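Local coordinates for protein fibrillarin-like rRNA/tRNA 2'-O-methyltransferase (Aeropyrum pernix, PDB 4DF3) that probably transfers methyl groups from S-adenosyl-L-methionine to ribose 2'-hydroxyls of rRNA and tRNA, at sites selected by a guide RNA, at residues D117-V122 / I128-G133; R27-N32 / R43-N48; K202-M205 / E210-D213. The protein carries 2 engineered substitutions. All blocks are in the same frame, centred on the assembly; numbering follows the deposited sequence.

Overall arrangement
The three contacts illustrate how one chain combines a methyltransferase core with a separate antiparallel sheet. Contacts 1 and 3 both pack a helix against an outermost strand of the seven-stranded mixed sheet, at opposite ends of its strand order, with centres about 29 Å apart. Contact 2 belongs to the five-stranded antiparallel sheet, its centre about 23 Å from that of contact 1 and about 34 Å from that of contact 3. Of the three, contact 1 is tied to S-adenosylmethionine: Gly133, ending its second segment, touches it, and the Leu118 side chain is about 9 Å away. In contact 3, the Leu204 side chain lies about 11 Å from that of cofactor-binding Val155; contact 2 is remote from the annotated sites.

Contact 1: residues D117-V122 / I128-G133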
ATOM      1  N   ASP A 117       7.069  -8.225  15.088  1.00 33.56           N
ATOM      2  CA  ASP A 117       7.364  -8.799  13.793  1.00 33.52           C
ATOM      3  C   ASP A 117       7.829  -7.725  12.834  1.00 32.40           C
ATOM      4  O   ASP A 117       8.893  -7.850  12.216  1.00 33.34           O
ATOM      5  CB  ASP A 117       6.137  -9.511  13.227  1.00 35.04           C
ATOM      6  CG  ASP A 117       6.502 -10.669  12.331  1.00 38.54           C
ATOM      7  OD1 ASP A 117       7.589 -11.225  12.571  1.00 41.08           O
ATOM      8  OD2 ASP A 117       5.700 -11.039  11.413  1.00 39.55           O
ATOM      9  N   LEU A 118       7.036  -6.656  12.719  1.00 30.28           N
ATOM     10  CA  LEU A 118       7.400  -5.512  11.897  1.00 29.30           C
ATOM     11  C   LEU A 118       8.749  -4.927  12.281  1.00 30.47           C
ATOM     12  O   LEU A 118       9.520  -4.549  11.400  1.00 29.87           O
ATOM     13  CB  LEU A 118       6.323  -4.401  11.991  1.00 27.33           C
ATOM     14  CG  LEU A 118       6.660  -3.114  11.225  1.00 26.47           C
ATOM     15  CD1 LEU A 118       6.543  -3.367   9.725  1.00 23.21           C
ATOM     16  CD2 LEU A 118       5.684  -1.982  11.642  1.00 22.16           C
ATOM     17  N   LEU A 119       9.048  -4.845  13.580  1.00 30.99           N
ATOM     18  CA  LEU A 119      10.341  -4.258  14.002  1.00 33.97           C
ATOM     19  C   LEU A 119      11.514  -5.094  13.500  1.00 35.46           C
ATOM     20  O   LEU A 119      12.606  -4.579  13.275  1.00 34.09           O
ATOM     21  CB  LEU A 119      10.440  -4.072  15.522  1.00 34.30           C
ATOM     22  CG  LEU A 119       9.366  -3.231  16.219  1.00 36.37           C
ATOM     23  CD1 LEU A 119       9.494  -3.303  17.738  1.00 37.61           C
ATOM     24  CD2 LEU A 119       9.327  -1.778  15.723  1.00 38.10           C
ATOM     25  N   THR A 120      11.223  -6.379  13.297  1.00 39.05           N
ATOM     26  CA  THR A 120      12.190  -7.436  12.998  1.00 42.24           C
ATOM     27  C   THR A 120      12.349  -7.610  11.501  1.00 43.18           C
ATOM     28  O   THR A 120      13.395  -8.083  11.051  1.00 44.58           O
ATOM     29  CB  THR A 120      11.746  -8.769  13.710  1.00 42.50           C
ATOM     30  OG1 THR A 120      11.917  -8.613  15.124  1.00 45.04           O
ATOM     31  CG2 THR A 120      12.540  -9.985  13.254  1.00 44.87           C
ATOM     32  N   VAL A 121      11.296  -7.246  10.750  1.00 44.31           N
ATOM     33  CA  VAL A 121      11.275  -7.146   9.277  1.00 44.34           C
ATOM     34  C   VAL A 121      11.837  -5.785   8.788  1.00 43.83           C
ATOM     35  O   VAL A 121      12.389  -5.686   7.696  1.00 43.92           O
ATOM     36  CB  VAL A 121       9.807  -7.274   8.744  1.00 44.88           C
ATOM     37  CG1 VAL A 121       9.725  -6.927   7.300  1.00 44.47           C
ATOM     38  CG2 VAL A 121       9.187  -8.685   9.023  1.00 45.46           C
ATOM     39  N   VAL A 122      11.678  -4.742   9.594  1.00 43.45           N
ATOM     40  CA  VAL A 122      11.994  -3.382   9.146  1.00 42.97           C
ATOM     41  C   VAL A 122      13.095  -2.693   9.936  1.00 42.88           C
ATOM     42  O   VAL A 122      13.220  -1.462   9.929  1.00 42.46           O
ATOM     43  CB  VAL A 122      10.702  -2.470   8.950  1.00 42.80           C
ATOM     44  CG1 VAL A 122       9.652  -3.201   8.107  1.00 43.72           C
ATOM     45  CG2 VAL A 122      10.107  -1.971  10.266  1.00 41.44           C
ATOM     46  N   ILE A 128      10.957   3.643   7.308  1.00 12.40           N
ATOM     47  CA  ILE A 128       9.710   3.225   7.907  1.00 10.42           C
ATOM     48  C   ILE A 128       9.703   3.567   9.404  1.00 14.42           C
ATOM     49  O   ILE A 128      10.634   3.161  10.164  1.00 12.40           O
ATOM     50  CB  ILE A 128       9.366   1.709   7.717  1.00 11.77           C
ATOM     51  CG1 ILE A 128       9.249   1.347   6.241  1.00 14.54           C
ATOM     52  CG2 ILE A 128       8.098   1.355   8.452  1.00  8.43           C
ATOM     53  CD1 ILE A 128       9.165  -0.226   5.991  1.00 13.07           C
ATOM     54  N   PHE A 129       8.619   4.248   9.828  1.00 14.56           N
ATOM     55  CA  PHE A 129       8.486   4.754  11.220  1.00 16.01           C
ATOM     56  C   PHE A 129       7.262   4.115  11.861  1.00 16.85           C
ATOM     57  O   PHE A 129       6.109   4.581  11.663  1.00 14.79           O
ATOM     58  CB  PHE A 129       8.318   6.301  11.187  1.00 15.41           C
ATOM     59  CG  PHE A 129       9.601   7.056  10.893  1.00 20.82           C
ATOM     60  CD1 PHE A 129      10.181   7.872  11.878  1.00 26.17           C
ATOM     61  CD2 PHE A 129      10.217   6.988   9.631  1.00 26.72           C
ATOM     62  CE1 PHE A 129      11.397   8.618  11.596  1.00 27.38           C
ATOM     63  CE2 PHE A 129      11.454   7.702   9.371  1.00 28.94           C
ATOM     64  CZ  PHE A 129      12.010   8.501  10.366  1.00 25.27           C
ATOM     65  N   PRO A 130       7.465   3.001  12.602  1.00 16.24           N
ATOM     66  CA  PRO A 130       6.306   2.310  13.170  1.00 17.32           C
ATOM     67  C   PRO A 130       5.775   3.120  14.381  1.00 18.17           C
ATOM     68  O   PRO A 130       6.547   3.761  15.154  1.00 15.89           O
ATOM     69  CB  PRO A 130       6.873   0.914  13.596  1.00 18.63           C
ATOM     70  CG  PRO A 130       8.236   0.836  12.899  1.00 17.87           C
ATOM     71  CD  PRO A 130       8.709   2.283  12.901  1.00 18.25           C
ATOM     72  N   ILE A 131       4.445   3.134  14.461  1.00 16.31           N
ATOM     73  CA  ILE A 131       3.685   3.748  15.529  1.00 17.31           C
ATOM     74  C   ILE A 131       2.754   2.663  16.136  1.00 17.69           C
ATOM     75  O   ILE A 131       1.846   2.085  15.446  1.00 18.86           O
ATOM     76  CB  ILE A 131       2.876   4.909  14.939  1.00 14.41           C
ATOM     77  CG1 ILE A 131       3.855   5.911  14.354  1.00 17.96           C
ATOM     78  CG2 ILE A 131       2.004   5.621  16.012  1.00 16.73           C
ATOM     79  CD1 ILE A 131       3.164   7.117  13.838  1.00 23.35           C
ATOM     80  N   LEU A 132       2.984   2.332  17.406  1.00 17.95           N
ATOM     81  CA  LEU A 132       2.062   1.395  18.100  1.00 19.51           C
ATOM     82  C   LEU A 132       0.841   2.138  18.561  1.00 19.89           C
ATOM     83  O   LEU A 132       0.881   2.917  19.510  1.00 20.86           O
ATOM     84  CB  LEU A 132       2.770   0.737  19.317  1.00 21.37           C
ATOM     85  CG  LEU A 132       1.959  -0.295  20.135  1.00 22.57           C
ATOM     86  CD1 LEU A 132       1.834  -1.680  19.408  1.00 27.82           C
ATOM     87  CD2 LEU A 132       2.473  -0.385  21.620  1.00 28.47           C
ATOM     88  N   GLY A 133      -0.255   1.950  17.886  1.00 19.87           N
ATOM     89  CA  GLY A 133      -1.430   2.668  18.305  1.00 20.34           C
ATOM     90  C   GLY A 133      -2.608   2.211  17.538  1.00 19.47           C
ATOM     91  O   GLY A 133      -2.458   1.506  16.525  1.00 19.30           O
TER
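Pro130 supplies the bump and Leu118 and Leu119 the hollow where helix 112-121 packs on strand 128-132, within the beta-alpha-beta unit formed with strand 104-109 in this Rossmann-like methyltransferase. The proline ring projects from the strand toward the helix with its CB-CG edge leading. CD2 of Leu118 spans that edge, 3.7 Å from Pro130 CB and 4.0 Å from Pro130 CG, while CD2 of Leu119 meets Pro130 CG at 4.0 Å. The leucines arrive differently. Leu118 already points at the strand from its backbone, with CG swung opposite its own N (chi1 176°); Leu119 sets off alongside the strand, and its CD2 end turns in to the ring.

A second bump comes from Ile128, two residues earlier and on the same side of the strand. Its extended chain (chi2 170°) carries CD1 to the isopropyl group of Val122, the residue at which the backbone leaves helical geometry, and the two side chains meet at about a right angle. Phe129, between them in sequence, and Ile131, just after, point away from the helix, and their backbones hydrogen-bond to strand 104-109, so the missing N-H of Pro130 probably costs that pairing little.

No hydrogen bond crosses the interface, which is held by shape and apolar burial. Met115, from an earlier turn of the helix, also touches Pro130 and so extends the surface on which the ring rests. Just past the end of the strand, Gly133 bonds through its backbone to Glu109 and touches S-adenosylmethionine, linking this packing to the cofactor pocket. At Val122, the Ile128 CD1 methyl is wedged 3.7 Å from Val122 CG1 and 4.0 Å from Val122 CB.

Contact 2: residues R27-N32 / R43-N48; sequences RIATKN and RIFRYN
Phe45 turns the edge of its ring, not a face, to Ala29: the alanine methyl lies in the ring plane, with CB 4.0 Å from CE2 and 4.2 Å from CD2. The other flat groups that meet are the guanidinium groups of Arg27 and Arg43, whose planes are inclined by 31°. NE of Arg27 lies near the plane of the Arg43 group, at its edge and 3.7 Å from Arg43 NH2, whereas Arg43 NH2 in turn approaches the Arg27 group obliquely. Both chains are bent, Arg27 at chi2 (-74°) and Arg43 farther out, at chi3 (-53°).

A nearby carboxylate probably helps two positive groups lie so close. Glu54 OE2 forms a salt bridge with Arg43 NH2 and a long, weak ion pair with Arg27 NE, which would be expected to offset the charge of the pair. Ser25 OG adds a hydrogen bond to Arg27 NH1.

Ala29 and Phe45, with CA atoms 8.7 Å apart, are not on adjacent strands. Strand 50-54 runs between 26-31 and 44-47, antiparallel to both, so the two run the same way and their side chains meet over the strand that separates them. Phe45 also touches Val4 of strand 4-9, at the opposite end of the sheet order, which shows that the sheet curls until its outermost strands meet through side chains. Beyond Ala29, Thr30 OG1 hydrogen-bonds to His94 and Asp97 of helix 90-99, tying strand 26-31 to the methyltransferase core.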
ATOM      1  N   ARG A  27       6.064 -10.451 -14.102  1.00 21.32           N
ATOM      2  CA  ARG A  27       5.861 -10.078 -12.684  1.00 18.11           C
ATOM      3  C   ARG A  27       6.173  -8.598 -12.557  1.00 17.42           C
ATOM      4  O   ARG A  27       6.690  -8.000 -13.483  1.00 17.72           O
ATOM      5  CB  ARG A  27       6.840 -10.881 -11.830  1.00 18.95           C
ATOM      6  CG  ARG A  27       6.668 -12.379 -11.961  1.00 20.47           C
ATOM      7  CD  ARG A  27       5.384 -12.784 -11.207  1.00 25.99           C
ATOM      8  NE  ARG A  27       5.372 -14.214 -10.947  1.00 31.59           N
ATOM      9  CZ  ARG A  27       5.280 -15.128 -11.911  1.00 32.21           C
ATOM     10  NH1 ARG A  27       5.127 -14.735 -13.191  1.00 29.45           N
ATOM     11  NH2 ARG A  27       5.300 -16.421 -11.578  1.00 33.97           N
ATOM     12  N   ILE A  28       5.796  -7.980 -11.437  1.00 15.11           N
ATOM     13  CA  ILE A  28       6.255  -6.641 -11.157  1.00 12.11           C
ATOM     14  C   ILE A  28       7.132  -6.695  -9.960  1.00 10.38           C
ATOM     15  O   ILE A  28       7.094  -7.669  -9.200  1.00 11.46           O
ATOM     16  CB  ILE A  28       5.119  -5.634 -10.930  1.00 10.42           C
ATOM     17  CG1 ILE A  28       4.105  -6.191  -9.913  1.00  8.79           C
ATOM     18  CG2 ILE A  28       4.492  -5.298 -12.305  1.00 13.35           C
ATOM     19  CD1 ILE A  28       3.015  -5.125  -9.460  1.00 15.08           C
ATOM     20  N   ALA A  29       7.978  -5.665  -9.795  1.00 10.39           N
ATOM     21  CA  ALA A  29       8.995  -5.755  -8.745  1.00 10.22           C
ATOM     22  C   ALA A  29       9.358  -4.285  -8.388  1.00 10.41           C
ATOM     23  O   ALA A  29       9.070  -3.378  -9.152  1.00 11.42           O
ATOM     24  CB  ALA A  29      10.230  -6.481  -9.225  1.00 10.06           C
ATOM     25  N   THR A  30       9.915  -4.087  -7.199  1.00 10.65           N
ATOM     26  CA  THR A  30      10.461  -2.795  -6.868  1.00 10.96           C
ATOM     27  C   THR A  30      12.024  -2.941  -6.705  1.00 10.79           C
ATOM     28  O   THR A  30      12.531  -4.012  -6.541  1.00 12.65           O
ATOM     29  CB  THR A  30       9.860  -2.240  -5.607  1.00 10.22           C
ATOM     30  OG1 THR A  30       9.909  -3.235  -4.560  1.00 11.10           O
ATOM     31  CG2 THR A  30       8.488  -1.779  -5.886  1.00  9.34           C
ATOM     32  N   LYS A  31      12.748  -1.829  -6.786  1.00 12.17           N
ATOM     33  CA  LYS A  31      14.185  -1.879  -6.598  1.00 13.23           C
ATOM     34  C   LYS A  31      14.472  -1.896  -5.113  1.00 13.98           C
ATOM     35  O   LYS A  31      14.002  -1.016  -4.359  1.00 13.80           O
ATOM     36  CB  LYS A  31      14.840  -0.647  -7.226  1.00 14.36           C
ATOM     37  CG  LYS A  31      16.367  -0.741  -7.249  1.00 18.98           C
ATOM     38  CD  LYS A  31      16.960   0.510  -7.961  1.00 22.25           C
ATOM     39  CE  LYS A  31      16.797   0.315  -9.486  1.00 25.66           C
ATOM     40  NZ  LYS A  31      17.434   1.438 -10.288  1.00 27.65           N
ATOM     41  N   ASN A  32      15.284  -2.869  -4.712  1.00 15.21           N
ATOM     42  CA  ASN A  32      15.495  -3.095  -3.297  1.00 16.66           C
ATOM     43  C   ASN A  32      16.223  -1.909  -2.633  1.00 16.64           C
ATOM     44  O   ASN A  32      17.387  -1.614  -2.960  1.00 16.62           O
ATOM     45  CB  ASN A  32      16.220  -4.437  -3.083  1.00 16.72           C
ATOM     46  CG  ASN A  32      16.085  -4.952  -1.629  1.00 17.46           C
ATOM     47  OD1 ASN A  32      15.629  -4.212  -0.748  1.00 21.77           O
ATOM     48  ND2 ASN A  32      16.433  -6.237  -1.387  1.00 17.33           N
ATOM     49  N   ARG A  43      10.700 -13.280  -3.791  1.00 22.84           N
ATOM     50  CA  ARG A  43      11.820 -13.680  -4.589  1.00 20.41           C
ATOM     51  C   ARG A  43      12.561 -12.414  -4.967  1.00 19.54           C
ATOM     52  O   ARG A  43      11.949 -11.337  -4.998  1.00 17.51           O
ATOM     53  CB  ARG A  43      11.311 -14.446  -5.785  1.00 23.28           C
ATOM     54  CG  ARG A  43      10.610 -15.686  -5.326  1.00 27.17           C
ATOM     55  CD  ARG A  43      10.220 -16.545  -6.425  1.00 31.47           C
ATOM     56  NE  ARG A  43       9.440 -15.828  -7.428  1.00 32.44           N
ATOM     57  CZ  ARG A  43       9.169 -16.328  -8.627  1.00 35.66           C
ATOM     58  NH1 ARG A  43       9.648 -17.517  -8.994  1.00 35.51           N
ATOM     59  NH2 ARG A  43       8.440 -15.630  -9.471  1.00 34.89           N
ATOM     60  N   ILE A  44      13.866 -12.568  -5.243  1.00 18.10           N
ATOM     61  CA  ILE A  44      14.798 -11.468  -5.530  1.00 19.31           C
ATOM     62  C   ILE A  44      15.437 -11.766  -6.886  1.00 21.20           C
ATOM     63  O   ILE A  44      15.723 -12.925  -7.207  1.00 21.73           O
ATOM     64  CB  ILE A  44      15.841 -11.272  -4.410  1.00 21.35           C
ATOM     65  CG1 ILE A  44      15.238 -10.497  -3.220  1.00 22.41           C
ATOM     66  CG2 ILE A  44      16.954 -10.347  -4.844  1.00 19.82           C
ATOM     67  CD1 ILE A  44      14.224 -11.174  -2.526  1.00 29.18           C
ATOM     68  N   PHE A  45      15.597 -10.707  -7.676  1.00 20.30           N
ATOM     69  CA  PHE A  45      16.138 -10.769  -9.014  1.00 20.79           C
ATOM     70  C   PHE A  45      17.321  -9.798  -9.071  1.00 21.06           C
ATOM     71  O   PHE A  45      17.280  -8.774  -8.426  1.00 20.65           O
ATOM     72  CB  PHE A  45      15.095 -10.219 -10.049  1.00 20.27           C
ATOM     73  CG  PHE A  45      13.690 -10.732  -9.877  1.00 20.84           C
ATOM     74  CD1 PHE A  45      13.410 -12.080 -10.037  1.00 20.03           C
ATOM     75  CD2 PHE A  45      12.618  -9.848  -9.656  1.00 20.73           C
ATOM     76  CE1 PHE A  45      12.086 -12.576  -9.984  1.00 20.86           C
ATOM     77  CE2 PHE A  45      11.277 -10.317  -9.540  1.00 19.84           C
ATOM     78  CZ  PHE A  45      10.991 -11.663  -9.683  1.00 22.62           C
ATOM     79  N   ARG A  46      18.348 -10.106  -9.887  1.00 21.06           N
ATOM     80  CA  ARG A  46      19.413  -9.177 -10.240  1.00 21.13           C
ATOM     81  C   ARG A  46      19.440  -8.933 -11.740  1.00 19.52           C
ATOM     82  O   ARG A  46      19.349  -9.875 -12.547  1.00 19.71           O
ATOM     83  CB  ARG A  46      20.827  -9.666  -9.805  1.00 21.55           C
ATOM     84  CG  ARG A  46      21.055  -9.595  -8.303  1.00 26.50           C
ATOM     85  CD  ARG A  46      22.508 -10.058  -7.885  1.00 33.77           C
ATOM     86  NE  ARG A  46      23.563  -9.336  -8.611  1.00 32.65           N
ATOM     87  CZ  ARG A  46      24.104  -8.176  -8.218  1.00 30.40           C
ATOM     88  NH1 ARG A  46      23.735  -7.612  -7.063  1.00 29.09           N
ATOM     89  NH2 ARG A  46      25.072  -7.609  -8.947  1.00 29.90           N
ATOM     90  N   TYR A  47      19.536  -7.671 -12.121  1.00 18.13           N
ATOM     91  CA  TYR A  47      19.629  -7.259 -13.531  1.00 17.60           C
ATOM     92  C   TYR A  47      20.419  -5.988 -13.618  1.00 17.64           C
ATOM     93  O   TYR A  47      20.162  -5.035 -12.843  1.00 17.42           O
ATOM     94  CB  TYR A  47      18.229  -7.046 -14.095  1.00 17.32           C
ATOM     95  CG  TYR A  47      18.175  -7.026 -15.608  1.00 17.83           C
ATOM     96  CD1 TYR A  47      18.191  -8.209 -16.328  1.00 18.67           C
ATOM     97  CD2 TYR A  47      18.063  -5.819 -16.295  1.00 19.01           C
ATOM     98  CE1 TYR A  47      18.126  -8.191 -17.721  1.00 15.76           C
ATOM     99  CE2 TYR A  47      17.969  -5.785 -17.651  1.00 15.82           C
ATOM    100  CZ  TYR A  47      18.045  -6.991 -18.361  1.00 16.83           C
ATOM    101  OH  TYR A  47      17.962  -6.953 -19.761  1.00 19.66           O
ATOM    102  N   ASN A  48      21.397  -5.948 -14.548  1.00 18.75           N
ATOM    103  CA  ASN A  48      22.227  -4.742 -14.784  1.00 18.87           C
ATOM    104  C   ASN A  48      22.831  -4.316 -13.463  1.00 17.95           C
ATOM    105  O   ASN A  48      22.944  -3.151 -13.164  1.00 19.03           O
ATOM    106  CB  ASN A  48      21.448  -3.578 -15.469  1.00 20.48           C
ATOM    107  CG  ASN A  48      21.120  -3.858 -16.974  1.00 25.69           C
ATOM    108  OD1 ASN A  48      20.216  -3.234 -17.581  1.00 32.02           O
ATOM    109  ND2 ASN A  48      21.818  -4.792 -17.548  1.00 30.19           N
TER

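Contact 3: residues K202-M205 / E210-D213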
ATOM      1  N   LYS A 202     -19.973   6.588   1.045  1.00 20.53           N
ATOM      2  CA  LYS A 202     -20.626   7.852   1.345  1.00 23.02           C
ATOM      3  C   LYS A 202     -19.879   8.569   2.481  1.00 22.15           C
ATOM      4  O   LYS A 202     -19.736   9.771   2.485  1.00 23.33           O
ATOM      5  CB  LYS A 202     -22.100   7.620   1.736  1.00 24.94           C
ATOM      6  CG  LYS A 202     -22.866   8.926   2.075  1.00 28.02           C
ATOM      7  CD  LYS A 202     -24.419   8.628   2.002  1.00 37.65           C
ATOM      8  CE  LYS A 202     -25.340   9.833   2.250  1.00 39.51           C
ATOM      9  NZ  LYS A 202     -25.112  10.461   3.569  1.00 39.07           N
ATOM     10  N   THR A 203     -19.386   7.786   3.427  1.00 21.96           N
ATOM     11  CA  THR A 203     -18.597   8.329   4.559  1.00 20.20           C
ATOM     12  C   THR A 203     -17.356   9.034   4.022  1.00 19.92           C
ATOM     13  O   THR A 203     -17.009  10.125   4.465  1.00 19.48           O
ATOM     14  CB  THR A 203     -18.288   7.181   5.549  1.00 20.35           C
ATOM     15  OG1 THR A 203     -19.528   6.671   6.053  1.00 20.18           O
ATOM     16  CG2 THR A 203     -17.448   7.637   6.726  1.00 19.37           C
ATOM     17  N   LEU A 204     -16.709   8.440   3.003  1.00 19.81           N
ATOM     18  CA  LEU A 204     -15.538   9.056   2.434  1.00 19.36           C
ATOM     19  C   LEU A 204     -15.945  10.368   1.766  1.00 21.26           C
ATOM     20  O   LEU A 204     -15.295  11.381   1.947  1.00 21.06           O
ATOM     21  CB  LEU A 204     -14.841   8.109   1.403  1.00 18.89           C
ATOM     22  CG  LEU A 204     -14.281   6.848   2.071  1.00 17.21           C
ATOM     23  CD1 LEU A 204     -13.713   5.862   0.994  1.00 17.95           C
ATOM     24  CD2 LEU A 204     -13.118   7.201   3.047  1.00 20.55           C
ATOM     25  N   MET A 205     -17.039  10.322   0.996  1.00 22.57           N
ATOM     26  CA  MET A 205     -17.477  11.470   0.198  1.00 24.96           C
ATOM     27  C   MET A 205     -17.948  12.576   1.118  1.00 24.82           C
ATOM     28  O   MET A 205     -17.562  13.728   0.927  1.00 25.50           O
ATOM     29  CB  MET A 205     -18.599  11.081  -0.750  1.00 24.25           C
ATOM     30  CG  MET A 205     -18.218   9.911  -1.629  1.00 29.39           C
ATOM     31  SD  MET A 205     -19.360   9.596  -2.982  1.00 34.61           S
ATOM     32  CE  MET A 205     -20.932   9.116  -2.242  1.00 34.17           C
ATOM     33  N   GLU A 210     -13.013  12.567  -2.785  1.00 24.61           N
ATOM     34  CA  GLU A 210     -13.788  12.232  -3.949  1.00 22.72           C
ATOM     35  C   GLU A 210     -13.195  11.010  -4.595  1.00 20.59           C
ATOM     36  O   GLU A 210     -11.992  10.963  -4.795  1.00 17.57           O
ATOM     37  CB  GLU A 210     -13.771  13.384  -4.931  1.00 25.81           C
ATOM     38  CG  GLU A 210     -14.628  14.563  -4.477  1.00 31.75           C
ATOM     39  CD  GLU A 210     -14.450  15.727  -5.436  1.00 39.73           C
ATOM     40  OE1 GLU A 210     -14.705  15.538  -6.654  1.00 41.02           O
ATOM     41  OE2 GLU A 210     -14.008  16.804  -4.961  1.00 46.02           O
ATOM     42  N   ILE A 211     -14.050  10.067  -4.979  1.00 18.82           N
ATOM     43  CA  ILE A 211     -13.554   8.797  -5.452  1.00 17.13           C
ATOM     44  C   ILE A 211     -13.029   8.920  -6.892  1.00 16.80           C
ATOM     45  O   ILE A 211     -13.780   9.336  -7.795  1.00 19.12           O
ATOM     46  CB  ILE A 211     -14.675   7.777  -5.434  1.00 17.42           C
ATOM     47  CG1 ILE A 211     -15.329   7.702  -4.015  1.00 22.26           C
ATOM     48  CG2 ILE A 211     -14.098   6.421  -5.819  1.00 14.27           C
ATOM     49  CD1 ILE A 211     -14.332   7.612  -2.885  1.00 23.43           C
ATOM     50  N   LYS A 212     -11.771   8.582  -7.127  1.00 13.38           N
ATOM     51  CA  LYS A 212     -11.175   8.656  -8.432  1.00 13.62           C
ATOM     52  C   LYS A 212     -11.192   7.329  -9.162  1.00 14.87           C
ATOM     53  O   LYS A 212     -11.269   7.279 -10.413  1.00 15.24           O
ATOM     54  CB  LYS A 212      -9.749   9.161  -8.313  1.00 14.57           C
ATOM     55  CG  LYS A 212      -9.192   9.683  -9.637  1.00 15.78           C
ATOM     56  CD  LYS A 212      -7.910  10.508  -9.515  1.00 18.25           C
ATOM     57  CE  LYS A 212      -7.602  11.070 -10.901  1.00 19.42           C
ATOM     58  NZ  LYS A 212      -6.208  11.491 -10.959  1.00 18.09           N
ATOM     59  N   ASP A 213     -11.070   6.237  -8.410  1.00 12.94           N
ATOM     60  CA  ASP A 213     -11.047   4.899  -9.046  1.00 13.74           C
ATOM     61  C   ASP A 213     -11.401   3.846  -7.987  1.00 12.88           C
ATOM     62  O   ASP A 213     -11.223   4.090  -6.772  1.00 14.11           O
ATOM     63  CB  ASP A 213      -9.683   4.574  -9.691  1.00 12.11           C
ATOM     64  CG  ASP A 213      -9.767   3.506 -10.787  1.00 16.66           C
ATOM     65  OD1 ASP A 213     -10.855   3.115 -11.215  1.00 15.47           O
ATOM     66  OD2 ASP A 213      -8.733   2.974 -11.189  1.00 14.94           O
TER
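The helix-to-strand turn that leads into the final antiparallel pair of strands of the Rossmann-like methyltransferase sheet is closed by Ile211 packing on Leu204 and Met205. Helix 195-206 ends just before outermost strand 211-216, and the chain doubles back tightly enough to bring the CA atoms of Met205 and Glu210 to 5.6 Å.

Ile211 sends two parts of one branch to two successive helix residues. Its backbone does not aim it at the helix; the bend at chi2 (-47°) helps to bring the end of the chain there, with CD1 at Leu204 and CG1 beside Met205. Leu204 takes the inner position. It is buried and directed toward the strand of Ile211, and it also touches Ala161 and Val164 of helix 160-171 and Met178 and Met180 of strand 176-183, so that Ile211 closes one side of a larger apolar cluster. Met205 lies at the exposed margin.

Just beyond, Lys212 and Asp213 both face Tyr228 in a classic beta bulge, an irregularity near the start of the strand pairing. The two contacts are of ordinary apolar length: Leu204 CD1 stands 4.3 Å from Ile211 CD1, and Met205 meets Ile211 CG1 through its CG at 4.3 Å.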